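Local coordinates for peptidoglycan synthetase penicillin-binding protein 3 (Bifidobacterium adolescentis, PDB 4YE5), which probably binds penicillin and, as in other transpeptidase-family penicillin-binding proteins, probably cross-links peptidoglycan strands during cell-wall synthesis, at residues A30-I35 against M176-L181; T182-Y187 against D208-S213; E281-G286 against S501-Y506; A490-A495 against V522-Q527. All coordinates share one frame; numbering follows the deposited sequence.

Interaction 1. Residues A30-I35 against M176-L181; sequences ARRGKI and MENKTL
Asn178 and Leu181, one turn apart on the short helix 178-182, hold the 30-35 loop of the N-terminal, non-catalytic part of this penicillin-binding protein, the region assigned to the PBP dimerisation family. Asn178 comes first along the helix. Its OD1 receives both terminal nitrogens of Arg32 end-on, with NH1 and NH2 each 3.0 Å from that oxygen. The NH2 bond lies in the amide plane on a lone pair, whereas NH1 sits tilted 29° from that plane; both bonds are bent at the hydrogen, as when one acceptor is shared by a fork of two donors. The backbone N of Gly169 also donates to OD1. The guanidinium is thus held at its NH1/NH2 end by Asn178 and at NE by a salt bridge to Glu174. Arg32 reaches this far because CG stands anti to the backbone N (chi1 -167°) and the chain runs extended to NE.

At Leu181, the side chain slides beneath the same group: CB lies 3.8 Å from the guanidinium plane, over its centre. CD1 of Leu181 then meets CD1 of Ile35 at 4.0 Å, the two chains crossing at about a right angle, and CD2 touches the carbonyl O of Lys34. The backbone of Leu181 closes the contact, its O accepting from Gly33 N at 2.9 Å with a nearly straight N-H...O angle of 168°.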
loop_
_atom_site.group_PDB
_atom_site.type_symbol
_atom_site.label_atom_id
_atom_site.label_comp_id
_atom_site.label_asym_id
_atom_site.label_seq_id
_atom_site.Cartn_x
_atom_site.Cartn_y
_atom_site.Cartn_z
ATOM N N ALA A 30 -2.864 20.869 -13.846
ATOM C CA ALA A 30 -2.667 19.501 -14.319
ATOM C C ALA A 30 -3.779 18.588 -13.790
ATOM O O ALA A 30 -4.203 18.726 -12.642
ATOM C CB ALA A 30 -1.290 18.966 -13.865
ATOM N N ARG A 31 -4.248 17.662 -14.628
ATOM C CA ARG A 31 -5.241 16.673 -14.193
ATOM C C ARG A 31 -4.559 15.490 -13.503
ATOM O O ARG A 31 -3.507 15.006 -13.943
ATOM C CB ARG A 31 -6.069 16.173 -15.376
ATOM C CG ARG A 31 -6.716 17.314 -16.187
ATOM C CD ARG A 31 -7.334 16.803 -17.487
ATOM N NE ARG A 31 -8.312 15.745 -17.240
ATOM C CZ ARG A 31 -8.702 14.854 -18.149
ATOM N NH1 ARG A 31 -8.195 14.892 -19.378
ATOM N NH2 ARG A 31 -9.596 13.924 -17.831
ATOM N N ARG A 32 -5.162 15.033 -12.418
ATOM C CA ARG A 32 -4.573 13.959 -11.633
ATOM C C ARG A 32 -4.600 12.620 -12.371
ATOM O O ARG A 32 -5.599 12.260 -12.986
ATOM C CB ARG A 32 -5.291 13.848 -10.291
ATOM C CG ARG A 32 -4.545 12.975 -9.280
ATOM C CD ARG A 32 -5.173 13.082 -7.903
ATOM N NE ARG A 32 -4.396 12.322 -6.925
ATOM C CZ ARG A 32 -3.299 12.779 -6.343
ATOM N NH1 ARG A 32 -2.836 13.998 -6.649
ATOM N NH2 ARG A 32 -2.656 12.011 -5.460
ATOM N N GLY A 33 -3.494 11.884 -12.308
ATOM C CA GLY A 33 -3.428 10.563 -12.905
ATOM C C GLY A 33 -4.280 9.520 -12.197
ATOM O O GLY A 33 -4.807 9.755 -11.109
ATOM N N LYS A 34 -4.441 8.371 -12.840
ATOM C CA LYS A 34 -5.229 7.283 -12.269
ATOM C C LYS A 34 -4.377 6.346 -11.409
ATOM O O LYS A 34 -3.143 6.309 -11.518
ATOM C CB LYS A 34 -5.912 6.447 -13.365
ATOM C CG LYS A 34 -6.622 7.222 -14.473
ATOM C CD LYS A 34 -7.364 6.247 -15.396
ATOM C CE LYS A 34 -7.276 6.639 -16.874
ATOM N NZ LYS A 34 -7.631 8.061 -17.155
ATOM N N ILE A 35 -5.054 5.597 -10.553
ATOM C CA ILE A 35 -4.449 4.447 -9.891
ATOM C C ILE A 35 -5.164 3.210 -10.407
ATOM O O ILE A 35 -6.398 3.176 -10.468
ATOM C CB ILE A 35 -4.573 4.518 -8.361
ATOM C CG1 ILE A 35 -3.835 5.754 -7.830
ATOM C CG2 ILE A 35 -3.989 3.212 -7.725
ATOM C CD1 ILE A 35 -4.227 6.175 -6.408
HETATM N N MSE A 176 1.587 8.696 -1.141
HETATM C CA MSE A 176 2.898 8.163 -1.504
HETATM C C MSE A 176 3.277 8.456 -2.949
HETATM O O MSE A 176 4.430 8.742 -3.248
HETATM C CB MSE A 176 2.921 6.652 -1.315
HETATM C CG MSE A 176 4.266 6.064 -1.596
HETATM SE SE MSE A 176 4.220 4.181 -1.131
HETATM C CE MSE A 176 3.518 3.577 -2.789
ATOM N N GLU A 177 2.307 8.340 -3.848
ATOM C CA GLU A 177 2.557 8.528 -5.277
ATOM C C GLU A 177 2.111 9.915 -5.746
ATOM O O GLU A 177 1.896 10.128 -6.934
ATOM C CB GLU A 177 1.803 7.460 -6.066
ATOM C CG GLU A 177 2.361 6.049 -5.808
ATOM C CD GLU A 177 3.811 5.982 -6.173
ATOM O OE1 GLU A 177 4.125 6.241 -7.360
ATOM O OE2 GLU A 177 4.639 5.735 -5.267
ATOM N N ASN A 178 1.978 10.847 -4.811
ATOM C CA ASN A 178 1.398 12.154 -5.112
ATOM C C ASN A 178 2.156 12.911 -6.196
ATOM O O ASN A 178 1.543 13.507 -7.076
ATOM C CB ASN A 178 1.272 13.008 -3.844
ATOM C CG ASN A 178 0.376 14.235 -4.048
ATOM O OD1 ASN A 178 -0.788 14.116 -4.437
ATOM N ND2 ASN A 178 0.919 15.417 -3.771
ATOM N N LYS A 179 3.482 12.880 -6.134
ATOM C CA LYS A 179 4.297 13.621 -7.092
ATOM C C LYS A 179 3.984 13.147 -8.504
ATOM O O LYS A 179 3.632 13.950 -9.375
ATOM C CB LYS A 179 5.789 13.473 -6.783
ATOM C CG LYS A 179 6.695 14.431 -7.585
ATOM C CD LYS A 179 8.106 14.446 -6.987
ATOM C CE LYS A 179 9.145 15.026 -7.944
ATOM N NZ LYS A 179 8.867 16.445 -8.290
ATOM N N THR A 180 4.079 11.835 -8.701
ATOM C CA THR A 180 3.756 11.190 -9.968
ATOM C C THR A 180 2.325 11.475 -10.413
ATOM O O THR A 180 2.091 11.846 -11.569
ATOM C CB THR A 180 3.964 9.645 -9.857
ATOM O OG1 THR A 180 5.335 9.374 -9.562
ATOM C CG2 THR A 180 3.615 8.949 -11.145
ATOM N N LEU A 181 1.365 11.296 -9.504
ATOM C CA LEU A 181 -0.058 11.505 -9.832
ATOM C C LEU A 181 -0.465 12.974 -10.107
ATOM O O LEU A 181 -1.414 13.231 -10.842
ATOM C CB LEU A 181 -0.943 10.941 -8.713
ATOM C CG LEU A 181 -0.885 9.416 -8.492
ATOM C CD1 LEU A 181 -1.499 9.036 -7.131
ATOM C CD2 LEU A 181 -1.604 8.706 -9.649
#

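Interaction 2. Residues T182-Y187 against D208-S213; sequences TGRDGY and DAVNGS
Arg184 and Val210 face each other as an antiparallel hydrogen-bonded pair, a single bridge between segments whose directions are 177° apart, with Arg184 N to Val210 O and Val210 N to Arg184 O both 2.8 Å. Both bonds lie in the plane of the accepting carbonyl and are close to straight at the hydrogen. Beside them the backbones close in further: Gly183 CA stands 3.3 Å from Val210 O in a CA-H...O contact, and Ala209 CA makes another with Arg184 O. With no side chain on Gly183 and Gly186, the CA atoms come to 3.7 Å for Gly183 and Gly212 and 3.8 Å for Gly186 and Ala209. Gly183, leaving helix 178-182, also has positive phi.

Among side chains, Arg184 and Val210 lie side by side, pointing the same way. The Arg184 chain bends at chi3 (-66°), and NH1 rests near the valine's branches, 3.9 Å from Val210 CG2, in an oblique approach to the guanidinium. Ala209 CB packs against the backbone at Gly186 N. A water bridges the two segments farther along, 2.9 Å from Asp185 O and 2.7 Å from Asp208 O. Asp185 OD1 and Asn211 OD1 instead accept from the backbone N of Ala30 and Arg31, respectively, tying both segments to the 30-35 loop.

The arrangement is an isolated antiparallel bridge just beyond the paired strands 186-191 and 202-207, at the open end of this hairpin, which forms a three-stranded antiparallel sheet with strand 23-28 in the elongated N-terminal region of this penicillin-binding protein.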
loop_
_atom_site.group_PDB
_atom_site.type_symbol
_atom_site.label_atom_id
_atom_site.label_comp_id
_atom_site.label_asym_id
_atom_site.label_seq_id
_atom_site.Cartn_x
_atom_site.Cartn_y
_atom_site.Cartn_z
ATOM N N THR A 182 0.218 13.923 -9.478
ATOM C CA THR A 182 -0.183 15.333 -9.565
ATOM C C THR A 182 0.152 15.976 -10.914
ATOM O O THR A 182 -0.640 16.748 -11.455
ATOM C CB THR A 182 0.440 16.173 -8.424
ATOM O OG1 THR A 182 -0.158 15.788 -7.187
ATOM C CG2 THR A 182 0.196 17.688 -8.636
ATOM N N GLY A 183 1.316 15.646 -11.458
ATOM C CA GLY A 183 1.791 16.297 -12.672
ATOM C C GLY A 183 2.304 17.692 -12.356
ATOM O O GLY A 183 2.687 17.977 -11.217
ATOM N N ARG A 184 2.317 18.574 -13.354
ATOM C CA ARG A 184 2.836 19.925 -13.148
ATOM C C ARG A 184 1.935 20.944 -13.830
ATOM O O ARG A 184 1.695 20.855 -15.028
ATOM C CB ARG A 184 4.264 20.045 -13.703
ATOM C CG ARG A 184 5.307 19.195 -12.953
ATOM C CD ARG A 184 6.721 19.400 -13.504
ATOM N NE ARG A 184 6.873 18.920 -14.878
ATOM C CZ ARG A 184 7.103 17.648 -15.200
ATOM N NH1 ARG A 184 7.236 17.290 -16.470
ATOM N NH2 ARG A 184 7.196 16.727 -14.246
ATOM N N ASP A 185 1.434 21.890 -13.051
ATOM C CA ASP A 185 0.571 22.942 -13.556
ATOM C C ASP A 185 1.263 23.734 -14.672
ATOM O O ASP A 185 2.491 23.842 -14.717
ATOM C CB ASP A 185 0.184 23.886 -12.415
ATOM C CG ASP A 185 -0.814 23.260 -11.448
ATOM O OD1 ASP A 185 -1.169 22.088 -11.646
ATOM O OD2 ASP A 185 -1.248 23.943 -10.495
ATOM N N GLY A 186 0.467 24.262 -15.589
ATOM C CA GLY A 186 0.982 25.206 -16.570
ATOM C C GLY A 186 0.430 26.575 -16.256
ATOM O O GLY A 186 -0.162 26.769 -15.185
ATOM N N TYR A 187 0.603 27.531 -17.177
ATOM C CA TYR A 187 0.045 28.851 -16.951
ATOM C C TYR A 187 -0.058 29.670 -18.251
ATOM O O TYR A 187 0.523 29.300 -19.277
ATOM C CB TYR A 187 0.889 29.607 -15.923
ATOM C CG TYR A 187 2.339 29.758 -16.352
ATOM C CD1 TYR A 187 2.717 30.736 -17.265
ATOM C CD2 TYR A 187 3.322 28.906 -15.859
ATOM C CE1 TYR A 187 4.031 30.872 -17.669
ATOM C CE2 TYR A 187 4.645 29.035 -16.252
ATOM C CZ TYR A 187 4.992 30.017 -17.156
ATOM O OH TYR A 187 6.300 30.145 -17.554
ATOM N N ASP A 208 2.450 24.909 -21.049
ATOM C CA ASP A 208 1.464 23.837 -20.972
ATOM C C ASP A 208 1.556 23.087 -19.660
ATOM O O ASP A 208 2.650 22.884 -19.133
ATOM C CB ASP A 208 1.680 22.830 -22.099
ATOM C CG ASP A 208 1.410 23.418 -23.457
ATOM O OD1 ASP A 208 0.518 24.285 -23.552
ATOM O OD2 ASP A 208 2.088 23.010 -24.423
ATOM N N ALA A 209 0.407 22.661 -19.147
ATOM C CA ALA A 209 0.380 21.715 -18.032
ATOM C C ALA A 209 0.921 20.376 -18.499
ATOM O O ALA A 209 0.786 20.022 -19.670
ATOM C CB ALA A 209 -1.061 21.547 -17.513
ATOM N N VAL A 210 1.534 19.628 -17.584
ATOM C CA VAL A 210 1.843 18.230 -17.831
ATOM C C VAL A 210 0.943 17.459 -16.870
ATOM O O VAL A 210 1.056 17.610 -15.654
ATOM C CB VAL A 210 3.323 17.906 -17.559
ATOM C CG1 VAL A 210 3.583 16.410 -17.733
ATOM C CG2 VAL A 210 4.218 18.708 -18.492
ATOM N N ASN A 211 0.015 16.682 -17.409
ATOM C CA ASN A 211 -0.976 16.028 -16.562
ATOM C C ASN A 211 -0.296 14.914 -15.784
ATOM O O ASN A 211 0.790 14.479 -16.164
ATOM C CB ASN A 211 -2.133 15.492 -17.392
ATOM C CG ASN A 211 -3.003 16.598 -17.920
ATOM O OD1 ASN A 211 -3.140 17.645 -17.277
ATOM N ND2 ASN A 211 -3.599 16.382 -19.087
ATOM N N GLY A 212 -0.899 14.484 -14.683
ATOM C CA GLY A 212 -0.272 13.458 -13.860
ATOM C C GLY A 212 -0.104 12.165 -14.624
ATOM O O GLY A 212 -0.839 11.898 -15.573
ATOM N N SER A 213 0.856 11.348 -14.205
ATOM C CA SER A 213 1.017 10.027 -14.789
ATOM C C SER A 213 0.130 9.022 -14.046
ATOM O O SER A 213 -0.318 9.298 -12.938
ATOM C CB SER A 213 2.483 9.602 -14.734
ATOM O OG SER A 213 3.244 10.325 -15.688
HETATM O O HOH W 1 3.916 22.449 -16.822
#

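Interaction 3. Residues E281-G286 against S501-Y506; sequences ETFEPG and SIISDY
The Phe283 ring is met obliquely by two side chains of strand 501-510, Ile503 CD1, nearest CD1 of the ring, and Asp505 OD2, nearest CE1, while the Asp505 carboxylate plane stands 78° from that of the ring. Here the loop before helix 290-299 packs on the five-stranded antiparallel sheet of the transpeptidase domain, the penicillin-recognising fold shared with beta-lactamases. Ile503 CD1 lies 3.5 Å from Phe283 CD1, with the two side chains crossing at about a right angle; the same methyl is 3.6 Å from Glu284 O. Phe283 CG and Ile503 CG1 both sit between the backbone N and the carbonyl carbon (chi1 47° and 48°). Val522 and Leu411 also touch the Phe283 side chain.

The loop leads into Ser287 and Lys290, which fit an SxxK pattern and are probably the active-site pair of this family; Asp505 lies near them without touching. Glu284 turns elsewhere, its OE2 bonded to Gly403 N and to a glycerol, probably from the crystallisation liquor. Asp505 OD2 stands 2.7 Å from Pro285 O and 4.1 Å from Phe283 CE1.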
loop_
_atom_site.group_PDB
_atom_site.type_symbol
_atom_site.label_atom_id
_atom_site.label_comp_id
_atom_site.label_asym_id
_atom_site.label_seq_id
_atom_site.Cartn_x
_atom_site.Cartn_y
_atom_site.Cartn_z
ATOM N N GLU A 281 0.317 -1.739 12.075
ATOM C CA GLU A 281 0.411 -2.590 13.263
ATOM C C GLU A 281 1.799 -3.233 13.435
ATOM O O GLU A 281 2.358 -3.786 12.485
ATOM C CB GLU A 281 -0.651 -3.695 13.200
ATOM C CG GLU A 281 -0.924 -4.329 14.554
ATOM C CD GLU A 281 -1.734 -3.402 15.458
ATOM O OE1 GLU A 281 -2.497 -2.566 14.943
ATOM O OE2 GLU A 281 -1.609 -3.503 16.681
ATOM N N THR A 282 2.363 -3.162 14.641
ATOM C CA THR A 282 3.557 -3.945 14.925
ATOM C C THR A 282 3.298 -4.846 16.128
ATOM O O THR A 282 2.441 -4.556 16.946
ATOM C CB THR A 282 4.806 -3.071 15.197
ATOM O OG1 THR A 282 4.593 -2.290 16.375
ATOM C CG2 THR A 282 5.096 -2.136 14.010
ATOM N N PHE A 283 4.038 -5.943 16.223
ATOM C CA PHE A 283 3.787 -6.954 17.244
ATOM C C PHE A 283 4.991 -7.874 17.293
ATOM O O PHE A 283 5.756 -7.962 16.316
ATOM C CB PHE A 283 2.550 -7.785 16.866
ATOM C CG PHE A 283 2.558 -8.256 15.418
ATOM C CD1 PHE A 283 3.135 -9.459 15.064
ATOM C CD2 PHE A 283 2.021 -7.452 14.412
ATOM C CE1 PHE A 283 3.149 -9.879 13.725
ATOM C CE2 PHE A 283 2.019 -7.866 13.078
ATOM C CZ PHE A 283 2.589 -9.061 12.730
ATOM N N GLU A 284 5.151 -8.575 18.412
ATOM C CA GLU A 284 6.150 -9.624 18.495
ATOM C C GLU A 284 5.648 -10.771 17.666
ATOM O O GLU A 284 4.462 -11.120 17.751
ATOM C CB GLU A 284 6.370 -10.077 19.950
ATOM C CG GLU A 284 6.997 -9.012 20.852
ATOM C CD GLU A 284 6.951 -9.423 22.321
ATOM O OE1 GLU A 284 5.836 -9.633 22.851
ATOM O OE2 GLU A 284 8.025 -9.552 22.938
ATOM N N PRO A 285 6.538 -11.371 16.848
ATOM C CA PRO A 285 6.106 -12.460 15.967
ATOM C C PRO A 285 5.959 -13.804 16.694
ATOM O O PRO A 285 5.391 -14.717 16.109
ATOM C CB PRO A 285 7.233 -12.533 14.929
ATOM C CG PRO A 285 8.460 -12.111 15.702
ATOM C CD PRO A 285 7.955 -11.015 16.642
ATOM N N GLY A 286 6.458 -13.924 17.925
ATOM C CA GLY A 286 6.405 -15.195 18.628
ATOM C C GLY A 286 7.159 -16.298 17.882
ATOM O O GLY A 286 8.144 -16.029 17.192
ATOM N N SER A 501 -4.435 -9.513 26.186
ATOM C CA SER A 501 -4.776 -9.750 24.786
ATOM C C SER A 501 -3.612 -10.417 24.088
ATOM O O SER A 501 -2.450 -10.210 24.460
ATOM C CB SER A 501 -5.135 -8.450 24.062
ATOM O OG SER A 501 -6.433 -7.988 24.432
ATOM N N ILE A 502 -3.921 -11.215 23.073
ATOM C CA ILE A 502 -2.881 -11.845 22.276
ATOM C C ILE A 502 -3.201 -11.708 20.791
ATOM O O ILE A 502 -4.335 -11.413 20.421
ATOM C CB ILE A 502 -2.762 -13.358 22.602
ATOM C CG1 ILE A 502 -4.028 -14.088 22.161
ATOM C CG2 ILE A 502 -2.521 -13.590 24.122
ATOM C CD1 ILE A 502 -3.757 -15.425 21.479
ATOM N N ILE A 503 -2.189 -11.890 19.945
ATOM C CA ILE A 503 -2.427 -12.107 18.536
ATOM C C ILE A 503 -2.128 -13.567 18.254
ATOM O O ILE A 503 -1.313 -14.183 18.955
ATOM C CB ILE A 503 -1.521 -11.243 17.649
ATOM C CG1 ILE A 503 -0.082 -11.341 18.139
ATOM C CG2 ILE A 503 -1.994 -9.778 17.692
ATOM C CD1 ILE A 503 0.927 -11.210 17.077
ATOM N N SER A 504 -2.818 -14.104 17.254
ATOM C CA SER A 504 -2.500 -15.376 16.615
ATOM C C SER A 504 -1.910 -15.039 15.249
ATOM O O SER A 504 -2.556 -14.353 14.456
ATOM C CB SER A 504 -3.800 -16.167 16.414
ATOM O OG SER A 504 -3.643 -17.307 15.580
ATOM N N ASP A 505 -0.691 -15.499 14.967
ATOM C CA ASP A 505 -0.098 -15.262 13.650
ATOM C C ASP A 505 0.263 -16.568 12.981
ATOM O O ASP A 505 0.447 -17.597 13.641
ATOM C CB ASP A 505 1.073 -14.243 13.655
ATOM C CG ASP A 505 2.266 -14.661 14.523
ATOM O OD1 ASP A 505 2.204 -15.699 15.197
ATOM O OD2 ASP A 505 3.291 -13.920 14.548
ATOM N N TYR A 506 0.347 -16.530 11.660
ATOM C CA TYR A 506 0.548 -17.753 10.907
ATOM C C TYR A 506 1.027 -17.329 9.545
ATOM O O TYR A 506 0.451 -16.433 8.947
ATOM C CB TYR A 506 -0.785 -18.523 10.790
ATOM C CG TYR A 506 -0.637 -20.026 10.523
ATOM C CD1 TYR A 506 -0.434 -20.518 9.224
ATOM C CD2 TYR A 506 -0.736 -20.952 11.564
ATOM C CE1 TYR A 506 -0.317 -21.927 8.983
ATOM C CE2 TYR A 506 -0.616 -22.344 11.329
ATOM C CZ TYR A 506 -0.412 -22.818 10.040
ATOM O OH TYR A 506 -0.295 -24.202 9.820
#

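Interaction 4. Residues A490-A495 against V522-Q527; sequences AEVAGA and VLKDPQ
Lys524 and Val492 cross obliquely, the lysine reaching over the valine from strand 517-524 to residues 492-495. CG of Lys524 is anti to the backbone N (chi1 -178°), and every later torsion is also close to 180°, which makes the side chain a straight rod. Its aliphatic part passes Val492 CG2, closest at Lys524 CE, 3.8 Å away. Beyond the valine, NZ donates to Ala493 O at 2.7 Å; the nitrogen lies in the plane of that carbonyl, at a C=O...N angle of 154°. Ala495 CB flanks the ammonium, 3.8 Å from NZ, so Ala493 O and Ala495 CB both contact the tip of the lysine. The charge would probably be eased in part by the carbonyl dipole.

Asp525 points its CB toward the same residues but approaches them loosely, with OD2 4.3 Å from Ala495 O. Its carboxylate is engaged by the strand between the two segments: OD2 accepts from Ser501 OG and OD1 from Ile502 N. Ser501 OG is in turn bonded to Ala495 N, and its side chain also touches Lys524.

The CA atoms of Val492 and Lys524 are 8.3 Å apart, as expected with a strand between them. This is a side-chain bridge across the intervening strand 501-510, next to the outer strand 484-492, in the antiparallel sheet of the transpeptidase domain.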
loop_
_atom_site.group_PDB
_atom_site.type_symbol
_atom_site.label_atom_id
_atom_site.label_comp_id
_atom_site.label_asym_id
_atom_site.label_seq_id
_atom_site.Cartn_x
_atom_site.Cartn_y
_atom_site.Cartn_z
ATOM N N ALA A 490 1.482 -13.961 20.622
ATOM C CA ALA A 490 2.221 -12.981 21.388
ATOM C C ALA A 490 1.237 -12.094 22.121
ATOM O O ALA A 490 0.143 -11.821 21.611
ATOM C CB ALA A 490 3.096 -12.140 20.457
ATOM N N GLU A 491 1.616 -11.644 23.314
ATOM C CA GLU A 491 0.809 -10.665 24.021
ATOM C C GLU A 491 0.911 -9.297 23.343
ATOM O O GLU A 491 1.991 -8.887 22.896
ATOM C CB GLU A 491 1.229 -10.559 25.493
ATOM C CG GLU A 491 0.320 -9.637 26.284
ATOM C CD GLU A 491 0.720 -9.520 27.748
ATOM O OE1 GLU A 491 1.589 -10.306 28.197
ATOM O OE2 GLU A 491 0.157 -8.648 28.440
ATOM N N VAL A 492 -0.232 -8.625 23.241
ATOM C CA VAL A 492 -0.310 -7.273 22.710
ATOM C C VAL A 492 -1.121 -6.439 23.702
ATOM O O VAL A 492 -1.499 -6.929 24.777
ATOM C CB VAL A 492 -0.937 -7.229 21.284
ATOM C CG1 VAL A 492 -0.033 -7.971 20.270
ATOM C CG2 VAL A 492 -2.365 -7.833 21.270
ATOM N N ALA A 493 -1.356 -5.177 23.353
ATOM C CA ALA A 493 -2.046 -4.226 24.226
ATOM C C ALA A 493 -3.439 -4.744 24.581
ATOM O O ALA A 493 -4.239 -5.066 23.689
ATOM C CB ALA A 493 -2.129 -2.861 23.531
ATOM N N GLY A 494 -3.719 -4.870 25.873
ATOM C CA GLY A 494 -5.001 -5.389 26.333
ATOM C C GLY A 494 -6.181 -4.524 25.914
ATOM O O GLY A 494 -6.122 -3.302 26.008
ATOM N N ALA A 495 -7.262 -5.151 25.460
ATOM C CA ALA A 495 -8.410 -4.417 24.942
ATOM C C ALA A 495 -9.685 -5.211 25.122
ATOM O O ALA A 495 -9.644 -6.437 25.297
ATOM C CB ALA A 495 -8.223 -4.089 23.451
ATOM N N VAL A 522 -2.628 -12.318 10.678
ATOM C CA VAL A 522 -2.526 -11.986 12.100
ATOM C C VAL A 522 -3.901 -11.590 12.613
ATOM O O VAL A 522 -4.533 -10.702 12.038
ATOM C CB VAL A 522 -1.543 -10.801 12.328
ATOM C CG1 VAL A 522 -1.360 -10.552 13.812
ATOM C CG2 VAL A 522 -0.187 -11.096 11.644
ATOM N N LEU A 523 -4.366 -12.241 13.680
ATOM C CA LEU A 523 -5.675 -11.942 14.275
ATOM C C LEU A 523 -5.488 -11.592 15.732
ATOM O O LEU A 523 -4.729 -12.258 16.438
ATOM C CB LEU A 523 -6.610 -13.177 14.199
ATOM C CG LEU A 523 -6.760 -13.836 12.825
ATOM C CD1 LEU A 523 -7.601 -15.118 12.973
ATOM C CD2 LEU A 523 -7.426 -12.885 11.817
ATOM N N LYS A 524 -6.188 -10.561 16.191
ATOM C CA LYS A 524 -6.135 -10.175 17.597
ATOM C C LYS A 524 -7.304 -10.761 18.366
ATOM O O LYS A 524 -8.452 -10.595 17.972
ATOM C CB LYS A 524 -6.115 -8.653 17.771
ATOM C CG LYS A 524 -6.006 -8.230 19.266
ATOM C CD LYS A 524 -5.769 -6.715 19.430
ATOM C CE LYS A 524 -5.840 -6.334 20.927
ATOM N NZ LYS A 524 -5.276 -4.961 21.205
ATOM N N ASP A 525 -6.989 -11.461 19.449
ATOM C CA ASP A 525 -7.989 -12.079 20.306
ATOM C C ASP A 525 -9.056 -12.912 19.571
ATOM O O ASP A 525 -10.256 -12.699 19.786
ATOM C CB ASP A 525 -8.661 -10.995 21.157
ATOM C CG ASP A 525 -7.718 -10.416 22.214
ATOM O OD1 ASP A 525 -6.833 -11.155 22.697
ATOM O OD2 ASP A 525 -7.869 -9.225 22.572
ATOM N N PRO A 526 -8.637 -13.864 18.706
ATOM C CA PRO A 526 -9.662 -14.720 18.083
ATOM C C PRO A 526 -10.365 -15.618 19.106
ATOM O O PRO A 526 -9.753 -16.016 20.086
ATOM C CB PRO A 526 -8.853 -15.582 17.108
ATOM C CG PRO A 526 -7.486 -15.648 17.725
ATOM C CD PRO A 526 -7.269 -14.277 18.333
ATOM N N GLN A 527 -11.641 -15.909 18.882
ATOM C CA GLN A 527 -12.430 -16.767 19.758
ATOM C C GLN A 527 -12.775 -18.036 18.983
ATOM O O GLN A 527 -12.608 -18.076 17.780
ATOM C CB GLN A 527 -13.740 -16.063 20.116
ATOM C CG GLN A 527 -13.556 -14.661 20.673
ATOM C CD GLN A 527 -12.877 -14.686 22.031
ATOM O OE1 GLN A 527 -13.360 -15.337 22.953
ATOM N NE2 GLN A 527 -11.737 -13.999 22.151
#

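Interactions 1 and 2 adjoin in the N-terminal region, their centres about 10 Å apart, and interaction 1 closes along the chain before interaction 2 opens. Helix 178-182 is followed, after residues 183-185, by strand 186-191, and Arg31 O probably accepts from Gly212 N, joining the two contacts. Interactions 3 and 4 are about 7 Å apart by centre in the transpeptidase domain, where their segments alternate along the chain and share the sheet containing strands 484-492, 501-510 and 517-524. The pairs are well separated: centres of interactions 1 and 3 lie about 35 Å apart, those of 2 and 4 about 47 Å, consistent with an elongated molecule that sets its probable catalytic domain away from its N-terminal region.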